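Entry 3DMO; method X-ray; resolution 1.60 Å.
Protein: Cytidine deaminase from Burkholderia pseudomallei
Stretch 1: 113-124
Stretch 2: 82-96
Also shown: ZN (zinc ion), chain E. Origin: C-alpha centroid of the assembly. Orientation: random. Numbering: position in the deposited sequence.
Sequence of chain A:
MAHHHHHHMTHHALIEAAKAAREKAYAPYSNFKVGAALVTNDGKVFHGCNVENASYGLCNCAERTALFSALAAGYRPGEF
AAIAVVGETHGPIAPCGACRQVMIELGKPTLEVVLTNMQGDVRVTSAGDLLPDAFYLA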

ATOM      1  N   VAL A 113     -17.746   6.075 -13.846  1.00 20.01           N
ATOM      2  CA  VAL A 113     -16.892   4.897 -13.889  1.00 19.67           C
ATOM      3  C   VAL A 113     -17.548   3.859 -14.809  1.00 19.41           C
ATOM      4  O   VAL A 113     -18.661   3.402 -14.546  1.00 19.85           O
ATOM      5  CB  VAL A 113     -16.668   4.320 -12.461  1.00 19.34           C
ATOM      6  CG1 VAL A 113     -15.806   3.071 -12.516  1.00 19.57           C
ATOM      7  CG2 VAL A 113     -16.033   5.371 -11.542  1.00 19.51           C
ATOM      8  N   VAL A 114     -16.868   3.529 -15.905  1.00 19.25           N
ATOM      9  CA  VAL A 114     -17.356   2.574 -16.898  1.00 19.42           C
ATOM     10  C   VAL A 114     -16.596   1.256 -16.719  1.00 19.04           C
ATOM     11  O   VAL A 114     -15.394   1.188 -16.993  1.00 18.66           O
ATOM     12  CB  VAL A 114     -17.139   3.099 -18.359  1.00 19.20           C
ATOM     13  CG1 VAL A 114     -17.682   2.104 -19.383  1.00 20.09           C
ATOM     14  CG2 VAL A 114     -17.764   4.491 -18.553  1.00 20.26           C
ATOM     15  N   LEU A 115     -17.293   0.225 -16.246  1.00 19.33           N
ATOM     16  CA  LEU A 115     -16.661  -1.068 -15.957  1.00 19.45           C
ATOM     17  C   LEU A 115     -17.020  -2.074 -17.030  1.00 19.99           C
ATOM     18  O   LEU A 115     -18.179  -2.175 -17.425  1.00 19.94           O
ATOM     19  CB  LEU A 115     -17.108  -1.586 -14.589  1.00 19.36           C
ATOM     20  CG  LEU A 115     -16.840  -0.634 -13.433  1.00 18.83           C
ATOM     21  CD1 LEU A 115     -17.513  -1.168 -12.175  1.00 18.85           C
ATOM     22  CD2 LEU A 115     -15.325  -0.416 -13.256  1.00 17.21           C
ATOM     23  N   THR A 116     -16.028  -2.822 -17.493  1.00 20.16           N
ATOM     24  CA  THR A 116     -16.264  -3.792 -18.558  1.00 21.14           C
ATOM     25  C   THR A 116     -15.329  -5.005 -18.467  1.00 20.83           C
ATOM     26  O   THR A 116     -14.477  -5.082 -17.583  1.00 20.60           O
ATOM     27  CB  THR A 116     -16.220  -3.107 -19.961  1.00 21.02           C
ATOM     28  OG1 THR A 116     -16.758  -3.995 -20.951  1.00 22.21           O
ATOM     29  CG2 THR A 116     -14.812  -2.679 -20.356  1.00 21.54           C
ATOM     30  N   ASN A 117     -15.512  -5.963 -19.368  1.00 21.18           N
ATOM     31  CA  ASN A 117     -14.620  -7.113 -19.448  1.00 21.08           C
ATOM     32  C   ASN A 117     -14.230  -7.307 -20.900  1.00 21.79           C
ATOM     33  O   ASN A 117     -14.365  -6.376 -21.697  1.00 22.55           O
ATOM     34  CB  ASN A 117     -15.266  -8.367 -18.848  1.00 20.98           C
ATOM     35  CG  ASN A 117     -16.569  -8.741 -19.532  1.00 20.87           C
ATOM     36  OD1 ASN A 117     -16.927  -8.168 -20.558  1.00 22.07           O
ATOM     37  ND2 ASN A 117     -17.291  -9.696 -18.960  1.00 20.70           N
ATOM     38  N   MET A 118     -13.751  -8.498 -21.243  1.00 22.35           N
ATOM     39  CA  MET A 118     -13.312  -8.778 -22.605  1.00 23.05           C
ATOM     40  C   MET A 118     -14.406  -9.464 -23.425  1.00 23.84           C
ATOM     41  O   MET A 118     -14.135  -9.973 -24.515  1.00 24.17           O
ATOM     42  CB  MET A 118     -12.041  -9.632 -22.593  1.00 23.28           C
ATOM     43  CG  MET A 118     -10.841  -8.976 -21.909  1.00 23.52           C
ATOM     44  SD  MET A 118     -10.375  -7.388 -22.624  1.00 25.30           S
ATOM     45  CE  MET A 118      -9.653  -7.865 -24.194  1.00 22.91           C
ATOM     46  N   GLN A 119     -15.633  -9.460 -22.908  1.00 23.85           N
ATOM     47  CA  GLN A 119     -16.756 -10.162 -23.540  1.00 24.52           C
ATOM     48  C   GLN A 119     -17.983  -9.275 -23.766  1.00 24.23           C
ATOM     49  O   GLN A 119     -19.096  -9.782 -23.912  1.00 24.64           O
ATOM     50  CB  GLN A 119     -17.162 -11.373 -22.693  1.00 24.43           C
ATOM     51  CG  GLN A 119     -16.054 -12.374 -22.438  1.00 26.08           C
ATOM     52  CD  GLN A 119     -16.508 -13.466 -21.505  1.00 28.05           C
ATOM     53  OE1 GLN A 119     -17.122 -14.447 -21.932  1.00 28.10           O
ATOM     54  NE2 GLN A 119     -16.229 -13.294 -20.211  1.00 27.58           N
ATOM     55  N   GLY A 120     -17.788  -7.956 -23.761  1.00 24.07           N
ATOM     56  CA  GLY A 120     -18.874  -7.005 -24.023  1.00 23.25           C
ATOM     57  C   GLY A 120     -19.829  -6.670 -22.887  1.00 22.80           C
ATOM     58  O   GLY A 120     -20.829  -5.982 -23.104  1.00 22.99           O
ATOM     59  N   ASP A 121     -19.549  -7.143 -21.679  1.00 22.69           N
ATOM     60  CA  ASP A 121     -20.390  -6.806 -20.527  1.00 22.25           C
ATOM     61  C   ASP A 121     -19.974  -5.467 -19.923  1.00 22.13           C
ATOM     62  O   ASP A 121     -18.801  -5.271 -19.594  1.00 21.46           O
ATOM     63  CB  ASP A 121     -20.342  -7.910 -19.473  1.00 22.51           C
ATOM     64  CG  ASP A 121     -20.711  -9.266 -20.050  1.00 23.08           C
ATOM     65  OD1 ASP A 121     -21.865  -9.427 -20.524  1.00 22.88           O
ATOM     66  OD2 ASP A 121     -19.841 -10.161 -20.044  1.00 23.57           O
ATOM     67  N   VAL A 122     -20.939  -4.559 -19.794  1.00 21.87           N
ATOM     68  CA  VAL A 122     -20.673  -3.185 -19.357  1.00 22.37           C
ATOM     69  C   VAL A 122     -21.617  -2.790 -18.236  1.00 22.49           C
ATOM     70  O   VAL A 122     -22.804  -3.098 -18.283  1.00 22.18           O
ATOM     71  CB  VAL A 122     -20.826  -2.170 -20.523  1.00 22.45           C
ATOM     72  CG1 VAL A 122     -20.595  -0.724 -20.036  1.00 23.22           C
ATOM     73  CG2 VAL A 122     -19.875  -2.492 -21.644  1.00 23.06           C
ATOM     74  N   ARG A 123     -21.091  -2.141 -17.200  1.00 22.73           N
ATOM     75  CA  ARG A 123     -21.952  -1.369 -16.315  1.00 22.86           C
ATOM     76  C   ARG A 123     -21.351  -0.006 -16.015  1.00 22.41           C
ATOM     77  O   ARG A 123     -20.124   0.156 -15.954  1.00 22.38           O
ATOM     78  CB  ARG A 123     -22.330  -2.121 -15.033  1.00 23.33           C
ATOM     79  CG  ARG A 123     -21.234  -2.286 -14.014  1.00 24.45           C
ATOM     80  CD  ARG A 123     -21.793  -3.017 -12.806  1.00 26.10           C
ATOM     81  NE  ARG A 123     -20.905  -2.956 -11.644  1.00 27.56           N
ATOM     82  CZ  ARG A 123     -21.031  -2.086 -10.645  1.00 28.31           C
ATOM     83  NH1 ARG A 123     -22.002  -1.180 -10.657  1.00 28.71           N
ATOM     84  NH2 ARG A 123     -20.182  -2.119  -9.625  1.00 27.76           N
ATOM     85  N   VAL A 124     -22.232   0.972 -15.865  1.00 22.23           N
ATOM     86  CA  VAL A 124     -21.825   2.343 -15.612  1.00 21.89           C
ATOM     87  C   VAL A 124     -22.225   2.709 -14.193  1.00 21.83           C
ATOM     88  O   VAL A 124     -23.360   2.488 -13.758  1.00 21.83           O
ATOM     89  CB  VAL A 124     -22.403   3.334 -16.658  1.00 22.31           C
ATOM     90  CG1 VAL A 124     -21.918   4.766 -16.377  1.00 22.85           C
ATOM     91  CG2 VAL A 124     -22.002   2.916 -18.069  1.00 22.41           C
TER
HETATM   92 ZN    ZN E 131      -7.288  -1.706  -7.539  1.00 20.55          ZN
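Stretch 2, residues 82-96: AIAVVGETHGPIAPC

Stretch 2 is already a β-strand at Ala82 and runs parallel to the strand that carries Val113, Val114 and Leu115, the two axes inclined by 14° and approaching to 4.7 Å; beyond it the chain loops back so that Pro92 also packs on stretch 1. Val113, Val114 and Leu115 pair with Ile83, Ala84 and Val85. The ladder is satisfied alternately: Val114 N donates to Ile83 O (2.8 Å), Val114 O accepts from Val85 N (2.9 Å), and Val85 O accepts from Thr116 N (3.0 Å). Leu115 points its own N and O the other way, to Arg123 O (2.8 Å) and Arg123 N (2.9 Å), so the first strand is bonded along both edges. Next, Thr116 O leaves the ladder and accepts from Ile93 N (3.1 Å, nearly linear), tying down the returning loop, while Thr116 OG1 donates to Asp121 O (2.8 Å).

Asn117 organizes the turn. Its OD1 accepts from Gln119 N and Asp121 N (both 3.0 Å); its ND2 donates to Asp121 OD2 (2.8 Å) and across to Thr89 O (3.0 Å), which binds the loop 88-91 to the turn. Thr89 OG1 donates to Gly91 O (2.8 Å). Water 1 bridges the two stretches, accepting from Met118 N (3.0 Å) and Gln119 NE2 (3.2 Å) and donating to Glu88 OE1 (2.7 Å) and Thr89 O (2.9 Å). Water 2 links Arg123 NE (3.0 Å) to Pro92 O (2.7 Å). Ile93 O, 3.4 Å from Leu115 CD2, is buried without a polar partner.

Apolar contacts accompany these bonds: Leu115 CB lies 3.8 Å from Pro92 CB, Leu115 CD2 3.6 Å from Pro95 CG and 4.0 Å from Val85 CB, and Met118 SD 3.7 Å from Val86 CG2. Cys96, clear of stretch 1, binds zinc through SG (SG-ZN 2.2 Å).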

ATOM      1  N   ALA A  82     -14.399  10.899 -16.861  1.00 19.55           N
ATOM      2  CA  ALA A  82     -14.739   9.474 -16.835  1.00 18.86           C
ATOM      3  C   ALA A  82     -13.493   8.607 -16.801  1.00 18.86           C
ATOM      4  O   ALA A  82     -12.422   9.004 -17.298  1.00 18.88           O
ATOM      5  CB  ALA A  82     -15.591   9.099 -18.060  1.00 18.81           C
ATOM      6  N   ILE A  83     -13.652   7.409 -16.240  1.00 18.24           N
ATOM      7  CA  ILE A  83     -12.632   6.368 -16.298  1.00 18.24           C
ATOM      8  C   ILE A  83     -13.274   5.045 -16.728  1.00 17.98           C
ATOM      9  O   ILE A  83     -14.353   4.700 -16.251  1.00 18.56           O
ATOM     10  CB  ILE A  83     -11.867   6.235 -14.939  1.00 18.43           C
ATOM     11  CG1 ILE A  83     -10.628   5.337 -15.080  1.00 18.61           C
ATOM     12  CG2 ILE A  83     -12.799   5.806 -13.808  1.00 19.13           C
ATOM     13  CD1 ILE A  83      -9.717   5.360 -13.846  1.00 18.80           C
ATOM     14  N   ALA A  84     -12.650   4.353 -17.685  1.00 17.75           N
ATOM     15  CA  ALA A  84     -13.053   2.987 -18.065  1.00 16.93           C
ATOM     16  C   ALA A  84     -12.037   1.999 -17.514  1.00 17.19           C
ATOM     17  O   ALA A  84     -10.842   2.280 -17.528  1.00 17.26           O
ATOM     18  CB  ALA A  84     -13.144   2.846 -19.593  1.00 16.94           C
ATOM     19  N   VAL A  85     -12.509   0.855 -17.015  1.00 17.35           N
ATOM     20  CA  VAL A  85     -11.629  -0.189 -16.468  1.00 17.12           C
ATOM     21  C   VAL A  85     -12.031  -1.529 -17.104  1.00 17.27           C
ATOM     22  O   VAL A  85     -13.229  -1.830 -17.219  1.00 16.78           O
ATOM     23  CB  VAL A  85     -11.736  -0.286 -14.913  1.00 17.03           C
ATOM     24  CG1 VAL A  85     -10.573  -1.118 -14.323  1.00 17.00           C
ATOM     25  CG2 VAL A  85     -11.776   1.104 -14.284  1.00 17.76           C
ATOM     26  N   VAL A  86     -11.040  -2.330 -17.508  1.00 17.46           N
ATOM     27  CA  VAL A  86     -11.308  -3.609 -18.187  1.00 18.06           C
ATOM     28  C   VAL A  86     -10.358  -4.716 -17.706  1.00 18.53           C
ATOM     29  O   VAL A  86      -9.165  -4.485 -17.517  1.00 18.01           O
ATOM     30  CB  VAL A  86     -11.268  -3.459 -19.748  1.00 18.05           C
ATOM     31  CG1 VAL A  86      -9.894  -2.986 -20.248  1.00 18.40           C
ATOM     32  CG2 VAL A  86     -11.670  -4.756 -20.426  1.00 18.63           C
ATOM     33  N   GLY A  87     -10.904  -5.913 -17.505  1.00 19.16           N
ATOM     34  CA  GLY A  87     -10.097  -7.103 -17.250  1.00 20.41           C
ATOM     35  C   GLY A  87     -10.805  -8.340 -17.775  1.00 21.35           C
ATOM     36  O   GLY A  87     -11.941  -8.259 -18.238  1.00 21.25           O
ATOM     37  N   GLU A  88     -10.128  -9.484 -17.693  1.00 22.31           N
ATOM     38  CA  GLU A  88     -10.684 -10.763 -18.134  1.00 23.63           C
ATOM     39  C   GLU A  88     -11.520 -11.376 -17.001  1.00 23.36           C
ATOM     40  O   GLU A  88     -11.105 -12.330 -16.329  1.00 23.80           O
ATOM     41  CB  GLU A  88      -9.556 -11.707 -18.578  1.00 24.29           C
ATOM     42  CG  GLU A  88     -10.028 -13.010 -19.223  1.00 28.28           C
ATOM     43  CD  GLU A  88     -10.679 -12.791 -20.576  1.00 33.48           C
ATOM     44  OE1 GLU A  88     -11.926 -12.924 -20.668  1.00 35.28           O
ATOM     45  OE2 GLU A  88      -9.943 -12.480 -21.547  1.00 35.91           O
ATOM     46  N   THR A  89     -12.709 -10.821 -16.802  1.00 22.69           N
ATOM     47  CA  THR A  89     -13.586 -11.231 -15.713  1.00 21.87           C
ATOM     48  C   THR A  89     -14.943 -11.675 -16.251  1.00 21.58           C
ATOM     49  O   THR A  89     -15.300 -11.365 -17.391  1.00 20.75           O
ATOM     50  CB  THR A  89     -13.779 -10.085 -14.681  1.00 22.19           C
ATOM     51  OG1 THR A  89     -14.091  -8.868 -15.371  1.00 21.20           O
ATOM     52  CG2 THR A  89     -12.505  -9.868 -13.865  1.00 21.92           C
ATOM     53  N   HIS A  90     -15.699 -12.397 -15.426  1.00 21.19           N
ATOM     54  CA  HIS A  90     -17.026 -12.876 -15.828  1.00 21.09           C
ATOM     55  C   HIS A  90     -18.011 -11.734 -16.094  1.00 21.31           C
ATOM     56  O   HIS A  90     -18.620 -11.661 -17.168  1.00 21.71           O
ATOM     57  CB  HIS A  90     -17.619 -13.851 -14.800  1.00 20.62           C
ATOM     58  CG  HIS A  90     -19.008 -14.288 -15.140  1.00 20.45           C
ATOM     59  ND1 HIS A  90     -19.341 -14.782 -16.384  1.00 20.38           N
ATOM     60  CD2 HIS A  90     -20.152 -14.279 -14.419  1.00 20.89           C
ATOM     61  CE1 HIS A  90     -20.631 -15.067 -16.411  1.00 20.50           C
ATOM     62  NE2 HIS A  90     -21.146 -14.774 -15.231  1.00 21.51           N
ATOM     63  N   GLY A  91     -18.191 -10.873 -15.095  1.00 21.07           N
ATOM     64  CA  GLY A  91     -18.951  -9.634 -15.262  1.00 20.63           C
ATOM     65  C   GLY A  91     -18.020  -8.459 -15.522  1.00 20.21           C
ATOM     66  O   GLY A  91     -16.811  -8.649 -15.717  1.00 20.29           O
ATOM     67  N   PRO A  92     -18.577  -7.234 -15.560  1.00 20.20           N
ATOM     68  CA  PRO A  92     -17.718  -6.048 -15.624  1.00 19.73           C
ATOM     69  C   PRO A  92     -16.755  -6.065 -14.441  1.00 19.69           C
ATOM     70  O   PRO A  92     -17.170  -6.384 -13.321  1.00 19.53           O
ATOM     71  CB  PRO A  92     -18.713  -4.889 -15.496  1.00 20.13           C
ATOM     72  CG  PRO A  92     -20.011  -5.445 -16.026  1.00 20.04           C
ATOM     73  CD  PRO A  92     -20.010  -6.886 -15.561  1.00 20.33           C
ATOM     74  N   ILE A  93     -15.486  -5.753 -14.690  1.00 19.68           N
ATOM     75  CA  ILE A  93     -14.466  -5.804 -13.645  1.00 19.59           C
ATOM     76  C   ILE A  93     -14.826  -4.872 -12.483  1.00 19.54           C
ATOM     77  O   ILE A  93     -15.309  -3.760 -12.693  1.00 20.00           O
ATOM     78  CB  ILE A  93     -13.028  -5.552 -14.217  1.00 19.45           C
ATOM     79  CG1 ILE A  93     -11.962  -5.936 -13.176  1.00 19.33           C
ATOM     80  CG2 ILE A  93     -12.873  -4.111 -14.759  1.00 18.00           C
ATOM     81  CD1 ILE A  93     -10.567  -6.011 -13.742  1.00 20.15           C
ATOM     82  N   ALA A  94     -14.619  -5.352 -11.257  1.00 19.03           N
ATOM     83  CA  ALA A  94     -14.876  -4.581 -10.049  1.00 19.15           C
ATOM     84  C   ALA A  94     -13.571  -3.948  -9.559  1.00 18.92           C
ATOM     85  O   ALA A  94     -12.608  -4.660  -9.268  1.00 18.78           O
ATOM     86  CB  ALA A  94     -15.444  -5.479  -9.000  1.00 19.23           C
ATOM     87  N   PRO A  95     -13.519  -2.604  -9.493  1.00 19.09           N
ATOM     88  CA  PRO A  95     -12.345  -1.968  -8.893  1.00 18.22           C
ATOM     89  C   PRO A  95     -12.139  -2.399  -7.450  1.00 17.53           C
ATOM     90  O   PRO A  95     -13.115  -2.526  -6.698  1.00 17.08           O
ATOM     91  CB  PRO A  95     -12.699  -0.475  -8.945  1.00 18.51           C
ATOM     92  CG  PRO A  95     -13.643  -0.366 -10.114  1.00 18.98           C
ATOM     93  CD  PRO A  95     -14.490  -1.600  -9.973  1.00 18.94           C
ATOM     94  N   CYS A  96     -10.883  -2.610  -7.066  1.00 16.87           N
ATOM     95  CA  CYS A  96     -10.594  -2.913  -5.669  1.00 16.20           C
ATOM     96  C   CYS A  96     -10.842  -1.694  -4.784  1.00 16.32           C
ATOM     97  O   CYS A  96     -10.937  -0.553  -5.266  1.00 16.40           O
ATOM     98  CB  CYS A  96      -9.154  -3.432  -5.501  1.00 16.27           C
ATOM     99  SG  CYS A  96      -7.868  -2.154  -5.454  1.00 16.96           S
TER
HETATM  100  O   HOH W   1     -13.862 -11.159 -19.932  1.00 21.21           O
HETATM  101  O   HOH W   2     -18.967  -5.188 -11.782  1.00 41.35           O
HETATM  102  O   HOH W   3      -8.654  -2.570  -8.942  1.00 18.93           O